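Local coordinates for protein predicted protease of the collagenase family (Methanopyrus kandleri, PDB 5D88) that binds zinc and is probably a peptidase of the U32 family, built on a TIM barrel, at residues T105-A110 against T131-T136; V80-D85 against L113-V118. All blocks are in the same frame, centred on the assembly; numbering follows the deposited sequence.

Interaction 1: residues T105-A110 against T131-T136; sequences TLDYLA and TEYDLT
The ring of Tyr133 is the flat group at the centre of this contact. Over one of its faces lies Leu106 CB, 3.9 Å from the ring centroid and 30° off the normal. This is a CH-pi contact, displaced toward the hydroxyl end of the ring, with Leu106 CB 3.5 Å from Tyr133 CZ. Leu106 CD1 is 3.7 Å from Tyr133 CE1. At the ring edge, in its plane, sits Asp107 OD1. Tyr133 OH donates a hydrogen bond of 2.7 Å to Asp107 OD1. The hydroxyl meets that oxygen from above the carboxylate plane, and the carboxylate and ring planes are 61° apart. The CB of Asp107 points away from segment 131-136, but CG is anti to the carbonyl carbon, beside the backbone N (chi1 -73°), and this swings OD1 round to the hydroxyl. Tyr133 OH is also hydrogen-bonded to Arg103 NE, one turn earlier in the same helix, so two polar partners fix the ring's tip. Ala110 CB approaches the ring obliquely, 3.8 Å from Tyr133 CD2. It also lies 3.9 Å from Leu135 CD1, so one methyl touches both side chains. Tyr133 is the first residue to leave helical geometry after helix 123-132. The contact therefore ties the end of that helix, and the loop into strand 136-139, to helix 98-113 on the outside of the TIM barrel. Beneath it, Leu106 packs on Val128 and Leu129 of helix 123-132, while Leu135 packs on Leu129 and on Val118 of strand 117-120.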
ATOM      1  N   THR A 105     -13.652  -4.325  18.439  1.00 30.50           N
ATOM      2  CA  THR A 105     -13.633  -5.269  17.320  1.00 29.79           C
ATOM      3  C   THR A 105     -12.906  -6.558  17.696  1.00 30.30           C
ATOM      4  O   THR A 105     -13.402  -7.662  17.443  1.00 30.59           O
ATOM      5  CB  THR A 105     -12.983  -4.602  16.105  1.00 31.78           C
ATOM      6  OG1 THR A 105     -13.806  -3.519  15.670  1.00 34.21           O
ATOM      7  CG2 THR A 105     -12.818  -5.580  14.922  1.00 32.96           C
ATOM      8  N   LEU A 106     -11.730  -6.442  18.316  1.00 29.49           N
ATOM      9  CA  LEU A 106     -11.004  -7.651  18.676  1.00 29.54           C
ATOM     10  C   LEU A 106     -11.741  -8.438  19.751  1.00 31.60           C
ATOM     11  O   LEU A 106     -11.714  -9.669  19.727  1.00 31.62           O
ATOM     12  CB  LEU A 106      -9.588  -7.302  19.115  1.00 28.75           C
ATOM     13  CG  LEU A 106      -8.805  -6.555  18.035  1.00 29.03           C
ATOM     14  CD1 LEU A 106      -7.425  -6.215  18.521  1.00 30.76           C
ATOM     15  CD2 LEU A 106      -8.731  -7.356  16.760  1.00 29.81           C
ATOM     16  N   ASP A 107     -12.424  -7.761  20.684  1.00 32.64           N
ATOM     17  CA  ASP A 107     -13.256  -8.480  21.645  1.00 34.23           C
ATOM     18  C   ASP A 107     -14.337  -9.275  20.940  1.00 33.68           C
ATOM     19  O   ASP A 107     -14.669 -10.395  21.346  1.00 33.62           O
ATOM     20  CB  ASP A 107     -13.926  -7.521  22.619  1.00 34.35           C
ATOM     21  CG  ASP A 107     -12.986  -6.946  23.632  1.00 38.48           C
ATOM     22  OD1 ASP A 107     -11.813  -7.378  23.741  1.00 36.34           O
ATOM     23  OD2 ASP A 107     -13.468  -6.042  24.346  1.00 40.22           O
ATOM     24  N   TYR A 108     -14.933  -8.688  19.914  1.00 32.88           N
ATOM     25  CA  TYR A 108     -15.935  -9.406  19.147  1.00 34.54           C
ATOM     26  C   TYR A 108     -15.343 -10.684  18.563  1.00 33.44           C
ATOM     27  O   TYR A 108     -15.908 -11.767  18.709  1.00 35.44           O
ATOM     28  CB  TYR A 108     -16.481  -8.494  18.058  1.00 34.54           C
ATOM     29  CG  TYR A 108     -17.304  -9.221  17.044  1.00 38.67           C
ATOM     30  CD1 TYR A 108     -18.555  -9.724  17.375  1.00 41.31           C
ATOM     31  CD2 TYR A 108     -16.827  -9.422  15.762  1.00 39.13           C
ATOM     32  CE1 TYR A 108     -19.314 -10.402  16.449  1.00 43.07           C
ATOM     33  CE2 TYR A 108     -17.584 -10.094  14.816  1.00 42.09           C
ATOM     34  CZ  TYR A 108     -18.823 -10.587  15.170  1.00 43.33           C
ATOM     35  OH  TYR A 108     -19.576 -11.266  14.251  1.00 47.79           O
ATOM     36  N   LEU A 109     -14.166 -10.583  17.952  1.00 31.27           N
ATOM     37  CA  LEU A 109     -13.527 -11.765  17.380  1.00 30.05           C
ATOM     38  C   LEU A 109     -13.179 -12.782  18.456  1.00 31.91           C
ATOM     39  O   LEU A 109     -13.437 -13.982  18.298  1.00 32.29           O
ATOM     40  CB  LEU A 109     -12.272 -11.349  16.621  1.00 29.87           C
ATOM     41  CG  LEU A 109     -12.498 -10.391  15.458  1.00 27.49           C
ATOM     42  CD1 LEU A 109     -11.156 -10.078  14.831  1.00 30.52           C
ATOM     43  CD2 LEU A 109     -13.431 -11.000  14.426  1.00 29.10           C
ATOM     44  N   ALA A 110     -12.582 -12.314  19.560  1.00 32.10           N
ATOM     45  CA  ALA A 110     -12.031 -13.213  20.569  1.00 33.48           C
ATOM     46  C   ALA A 110     -13.113 -13.844  21.434  1.00 34.89           C
ATOM     47  O   ALA A 110     -13.005 -15.018  21.804  1.00 35.53           O
ATOM     48  CB  ALA A 110     -11.029 -12.464  21.463  1.00 34.54           C
ATOM     49  N   THR A 131      -0.147  -8.441  21.960  1.00 30.78           N
ATOM     50  CA  THR A 131       0.036  -7.959  23.322  1.00 30.92           C
ATOM     51  C   THR A 131      -1.170  -8.251  24.207  1.00 30.57           C
ATOM     52  O   THR A 131      -1.006  -8.662  25.360  1.00 34.41           O
ATOM     53  CB  THR A 131       0.340  -6.468  23.295  1.00 31.39           C
ATOM     54  OG1 THR A 131       1.576  -6.276  22.605  1.00 34.96           O
ATOM     55  CG2 THR A 131       0.497  -5.921  24.690  1.00 32.40           C
ATOM     56  N   GLU A 132      -2.385  -8.029  23.709  1.00 29.75           N
ATOM     57  CA  GLU A 132      -3.567  -7.996  24.568  1.00 31.05           C
ATOM     58  C   GLU A 132      -4.474  -9.218  24.471  1.00 31.19           C
ATOM     59  O   GLU A 132      -5.374  -9.364  25.318  1.00 31.99           O
ATOM     60  CB  GLU A 132      -4.395  -6.733  24.260  1.00 30.57           C
ATOM     61  CG  GLU A 132      -3.607  -5.413  24.377  1.00 28.70           C
ATOM     62  CD  GLU A 132      -3.123  -5.125  25.783  1.00 30.19           C
ATOM     63  OE1 GLU A 132      -3.438  -5.901  26.694  1.00 35.08           O
ATOM     64  OE2 GLU A 132      -2.407  -4.124  25.986  1.00 29.72           O
ATOM     65  N   TYR A 133      -4.284 -10.080  23.472  1.00 32.85           N
ATOM     66  CA  TYR A 133      -5.158 -11.219  23.232  1.00 32.37           C
ATOM     67  C   TYR A 133      -4.331 -12.496  23.220  1.00 33.97           C
ATOM     68  O   TYR A 133      -3.100 -12.469  23.313  1.00 34.59           O
ATOM     69  CB  TYR A 133      -5.956 -11.033  21.922  1.00 32.17           C
ATOM     70  CG  TYR A 133      -6.935  -9.895  22.065  1.00 31.37           C
ATOM     71  CD1 TYR A 133      -6.528  -8.592  21.841  1.00 32.22           C
ATOM     72  CD2 TYR A 133      -8.242 -10.111  22.500  1.00 32.79           C
ATOM     73  CE1 TYR A 133      -7.391  -7.526  22.021  1.00 31.13           C
ATOM     74  CE2 TYR A 133      -9.116  -9.055  22.672  1.00 33.82           C
ATOM     75  CZ  TYR A 133      -8.677  -7.757  22.435  1.00 33.68           C
ATOM     76  OH  TYR A 133      -9.503  -6.672  22.620  1.00 33.09           O
ATOM     77  N   ASP A 134      -5.032 -13.623  23.130  1.00 36.06           N
ATOM     78  CA  ASP A 134      -4.431 -14.955  23.109  1.00 36.69           C
ATOM     79  C   ASP A 134      -4.932 -15.722  21.894  1.00 36.64           C
ATOM     80  O   ASP A 134      -5.391 -16.857  21.981  1.00 42.44           O
ATOM     81  CB  ASP A 134      -4.755 -15.711  24.388  1.00 41.18           C
ATOM     82  CG  ASP A 134      -4.004 -17.006  24.504  1.00 47.59           C
ATOM     83  OD1 ASP A 134      -2.919 -17.132  23.907  1.00 50.52           O
ATOM     84  OD2 ASP A 134      -4.504 -17.907  25.209  1.00 50.66           O
ATOM     85  N   LEU A 135      -4.895 -15.065  20.755  1.00 34.20           N
ATOM     86  CA  LEU A 135      -5.281 -15.605  19.459  1.00 34.61           C
ATOM     87  C   LEU A 135      -4.028 -15.824  18.618  1.00 34.50           C
ATOM     88  O   LEU A 135      -3.002 -15.163  18.829  1.00 35.12           O
ATOM     89  CB  LEU A 135      -6.222 -14.628  18.738  1.00 36.44           C
ATOM     90  CG  LEU A 135      -7.503 -14.246  19.459  1.00 40.33           C
ATOM     91  CD1 LEU A 135      -8.243 -13.108  18.779  1.00 41.85           C
ATOM     92  CD2 LEU A 135      -8.379 -15.452  19.540  1.00 42.88           C
ATOM     93  N   THR A 136      -4.118 -16.735  17.645  1.00 32.50           N
ATOM     94  CA  THR A 136      -3.058 -16.870  16.653  1.00 29.74           C
ATOM     95  C   THR A 136      -3.025 -15.619  15.787  1.00 28.68           C
ATOM     96  O   THR A 136      -4.041 -15.245  15.198  1.00 30.32           O
ATOM     97  CB  THR A 136      -3.282 -18.096  15.756  1.00 31.19           C
ATOM     98  OG1 THR A 136      -3.476 -19.259  16.547  1.00 33.26           O
ATOM     99  CG2 THR A 136      -2.081 -18.327  14.852  1.00 33.06           C
TER

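Interaction 2: residues V80-D85 against L113-V118; sequences VQALMD and LEVDGV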
ATOM      1  N   VAL A  80     -10.921 -22.002  13.183  1.00 32.76           N
ATOM      2  CA  VAL A  80     -11.497 -20.842  12.510  1.00 33.13           C
ATOM      3  C   VAL A  80     -10.596 -19.635  12.693  1.00 30.90           C
ATOM      4  O   VAL A  80     -10.290 -19.243  13.827  1.00 31.66           O
ATOM      5  CB  VAL A  80     -12.910 -20.521  13.033  1.00 33.51           C
ATOM      6  CG1 VAL A  80     -13.449 -19.259  12.379  1.00 34.75           C
ATOM      7  CG2 VAL A  80     -13.840 -21.713  12.798  1.00 35.46           C
ATOM      8  N   GLN A  81     -10.232 -19.000  11.588  1.00 27.38           N
ATOM      9  CA  GLN A  81      -9.561 -17.715  11.647  1.00 26.57           C
ATOM     10  C   GLN A  81     -10.389 -16.665  10.924  1.00 26.58           C
ATOM     11  O   GLN A  81     -10.981 -16.926   9.873  1.00 27.97           O
ATOM     12  CB  GLN A  81      -8.157 -17.792  11.054  1.00 27.96           C
ATOM     13  CG  GLN A  81      -7.229 -18.667  11.879  1.00 29.32           C
ATOM     14  CD  GLN A  81      -5.854 -18.870  11.270  1.00 30.08           C
ATOM     15  OE1 GLN A  81      -5.621 -18.599  10.092  1.00 29.38           O
ATOM     16  NE2 GLN A  81      -4.934 -19.377  12.079  1.00 30.99           N
ATOM     17  N   ALA A  82     -10.469 -15.496  11.541  1.00 27.15           N
ATOM     18  CA  ALA A  82     -11.096 -14.333  10.939  1.00 25.14           C
ATOM     19  C   ALA A  82     -10.103 -13.653  10.013  1.00 25.37           C
ATOM     20  O   ALA A  82      -8.963 -13.390  10.405  1.00 27.38           O
ATOM     21  CB  ALA A  82     -11.536 -13.350  12.029  1.00 26.63           C
ATOM     22  N   LEU A  83     -10.545 -13.340   8.801  1.00 25.01           N
ATOM     23  CA  LEU A  83      -9.766 -12.552   7.853  1.00 24.62           C
ATOM     24  C   LEU A  83     -10.191 -11.096   7.985  1.00 22.83           C
ATOM     25  O   LEU A  83     -11.320 -10.729   7.635  1.00 25.17           O
ATOM     26  CB  LEU A  83      -9.963 -13.066   6.428  1.00 23.25           C
ATOM     27  CG  LEU A  83      -9.201 -12.362   5.303  1.00 24.76           C
ATOM     28  CD1 LEU A  83      -7.681 -12.552   5.468  1.00 27.26           C
ATOM     29  CD2 LEU A  83      -9.650 -12.904   3.977  1.00 27.26           C
ATOM     30  N   MET A  84      -9.276 -10.279   8.494  1.00 22.94           N
ATOM     31  CA  MET A  84      -9.494  -8.851   8.754  1.00 21.23           C
ATOM     32  C   MET A  84      -8.226  -8.133   8.305  1.00 22.75           C
ATOM     33  O   MET A  84      -7.541  -7.470   9.075  1.00 23.85           O
ATOM     34  CB  MET A  84      -9.793  -8.585  10.231  1.00 24.14           C
ATOM     35  CG  MET A  84     -10.322  -7.189  10.476  1.00 27.44           C
ATOM     36  SD  MET A  84     -10.781  -6.948  12.191  1.00 27.78           S
ATOM     37  CE  MET A  84      -9.185  -7.111  12.908  1.00 29.48           C
ATOM     38  N   ASP A  85      -7.886  -8.286   7.021  1.00 21.31           N
ATOM     39  CA  ASP A  85      -6.558  -7.924   6.543  1.00 21.24           C
ATOM     40  C   ASP A  85      -6.545  -6.630   5.749  1.00 21.67           C
ATOM     41  O   ASP A  85      -5.716  -6.466   4.859  1.00 22.40           O
ATOM     42  CB  ASP A  85      -5.932  -9.057   5.736  1.00 21.84           C
ATOM     43  CG  ASP A  85      -6.643  -9.352   4.432  1.00 22.74           C
ATOM     44  OD1 ASP A  85      -7.761  -8.898   4.202  1.00 23.22           O
ATOM     45  OD2 ASP A  85      -6.048 -10.075   3.618  1.00 26.13           O
ATOM     46  N   LEU A 113     -17.440 -14.227  18.527  1.00 37.48           N
ATOM     47  CA  LEU A 113     -17.234 -15.260  17.511  1.00 36.70           C
ATOM     48  C   LEU A 113     -16.386 -16.406  18.044  1.00 37.20           C
ATOM     49  O   LEU A 113     -16.559 -17.560  17.623  1.00 38.75           O
ATOM     50  CB  LEU A 113     -16.547 -14.686  16.277  1.00 37.50           C
ATOM     51  CG  LEU A 113     -17.332 -13.937  15.240  1.00 39.69           C
ATOM     52  CD1 LEU A 113     -16.385 -13.650  14.065  1.00 38.24           C
ATOM     53  CD2 LEU A 113     -18.526 -14.748  14.775  1.00 40.21           C
ATOM     54  N   GLU A 114     -15.450 -16.094  18.940  1.00 35.70           N
ATOM     55  CA  GLU A 114     -14.516 -17.064  19.506  1.00 37.23           C
ATOM     56  C   GLU A 114     -13.678 -17.734  18.422  1.00 36.17           C
ATOM     57  O   GLU A 114     -13.531 -18.960  18.385  1.00 37.54           O
ATOM     58  CB  GLU A 114     -15.247 -18.109  20.344  1.00 43.40           C
ATOM     59  CG  GLU A 114     -15.928 -17.535  21.566  1.00 48.81           C
ATOM     60  CD  GLU A 114     -16.647 -18.588  22.364  1.00 57.15           C
ATOM     61  OE1 GLU A 114     -15.979 -19.506  22.876  1.00 59.03           O
ATOM     62  OE2 GLU A 114     -17.884 -18.502  22.466  1.00 62.75           O
ATOM     63  N   VAL A 115     -13.099 -16.911  17.542  1.00 33.31           N
ATOM     64  CA  VAL A 115     -12.169 -17.452  16.566  1.00 33.53           C
ATOM     65  C   VAL A 115     -10.876 -17.875  17.257  1.00 31.13           C
ATOM     66  O   VAL A 115     -10.551 -17.459  18.380  1.00 33.64           O
ATOM     67  CB  VAL A 115     -11.884 -16.464  15.420  1.00 33.45           C
ATOM     68  CG1 VAL A 115     -13.175 -16.080  14.712  1.00 35.80           C
ATOM     69  CG2 VAL A 115     -11.128 -15.215  15.904  1.00 34.56           C
ATOM     70  N   ASP A 116     -10.151 -18.762  16.581  1.00 31.82           N
ATOM     71  CA  ASP A 116      -8.861 -19.248  17.049  1.00 32.75           C
ATOM     72  C   ASP A 116      -7.707 -18.332  16.668  1.00 31.52           C
ATOM     73  O   ASP A 116      -6.658 -18.363  17.330  1.00 31.38           O
ATOM     74  CB  ASP A 116      -8.609 -20.641  16.479  1.00 35.69           C
ATOM     75  CG  ASP A 116      -9.685 -21.634  16.892  1.00 40.42           C
ATOM     76  OD1 ASP A 116      -9.755 -21.942  18.098  1.00 39.27           O
ATOM     77  OD2 ASP A 116     -10.462 -22.097  16.021  1.00 42.50           O
ATOM     78  N   GLY A 117      -7.869 -17.549  15.611  1.00 29.71           N
ATOM     79  CA  GLY A 117      -6.825 -16.658  15.155  1.00 28.31           C
ATOM     80  C   GLY A 117      -7.403 -15.599  14.245  1.00 26.97           C
ATOM     81  O   GLY A 117      -8.583 -15.631  13.871  1.00 26.26           O
ATOM     82  N   VAL A 118      -6.537 -14.658  13.879  1.00 25.55           N
ATOM     83  CA  VAL A 118      -6.918 -13.515  13.054  1.00 25.52           C
ATOM     84  C   VAL A 118      -5.822 -13.284  12.030  1.00 27.38           C
ATOM     85  O   VAL A 118      -4.630 -13.281  12.373  1.00 27.68           O
ATOM     86  CB  VAL A 118      -7.159 -12.226  13.874  1.00 26.99           C
ATOM     87  CG1 VAL A 118      -7.869 -11.206  13.007  1.00 27.85           C
ATOM     88  CG2 VAL A 118      -7.972 -12.495  15.122  1.00 27.23           C
TER
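The backbone N and O of Val80 are both bonded to Asp116. Val80 N donates to the carboxylate oxygen Asp116 OD2 at 2.9 Å, with an N-H...O angle of 159°, and OD2 uses its anti lone pair. The backbone Asp116 N donates to Val80 O at 2.8 Å, nearly along the C=O axis. Gly117 N adds a weak bond of 3.5 Å to the same carbonyl oxygen, Val80 O. An alanine at Asp116 would remove the carboxylate acceptor of the buried Val80 N and would probably loosen the start of this strand pair. Ala82 N donates to Gly117 O at 3.0 Å, from above the carbonyl plane. Ala82 also has a backbone hydrogen bond with Val119. These bonds set a parallel register, Gln81 beside Gly117 and Ala82 beside Val118. Gln81 lays CB and CG along the Gly117 backbone, and its OE1 is satisfied by Arg187 NH2. On the face that carries Ala82 and Val118, Val115 CG1 meets Val80 CG1 at 4.0 Å and touches Ala82 CB. Met84 CB rests on Val118 CG1, 4.3 Å away. The two strands belong to a right-handed beta-alpha-beta unit of the TIM barrel, in which helix 98-113 covers Ala82 through Leu109. On its other edge strand 79-83 pairs with strand 43-47, and Val80 packs on Val70 and Ala73 of helix 63-75.

The two contacts are neighbours in the barrel, with centres about 9 Å apart. Their segments alternate along the chain: 80-85, 105-110, 113-118, then 131-136. Interaction 2 joins adjacent strands 79-83 and 117-120 in the wall. Interaction 1 lies further out, where helix 98-113 meets the end of helix 123-132. Helix 98-113 links the two strands of interaction 2 and supplies one side of interaction 1. Helix and wall touch where Thr105 CG2 packs on Met84 SD at 3.7 Å. Within the wall, a probable hydrogen bond of 2.9 Å between Thr136 O and Val118 N joins strand 136-139 to strand 117-120. Together the contacts join successive beta-alpha units, interaction 2 through the barrel wall and interaction 1 through the helices outside it.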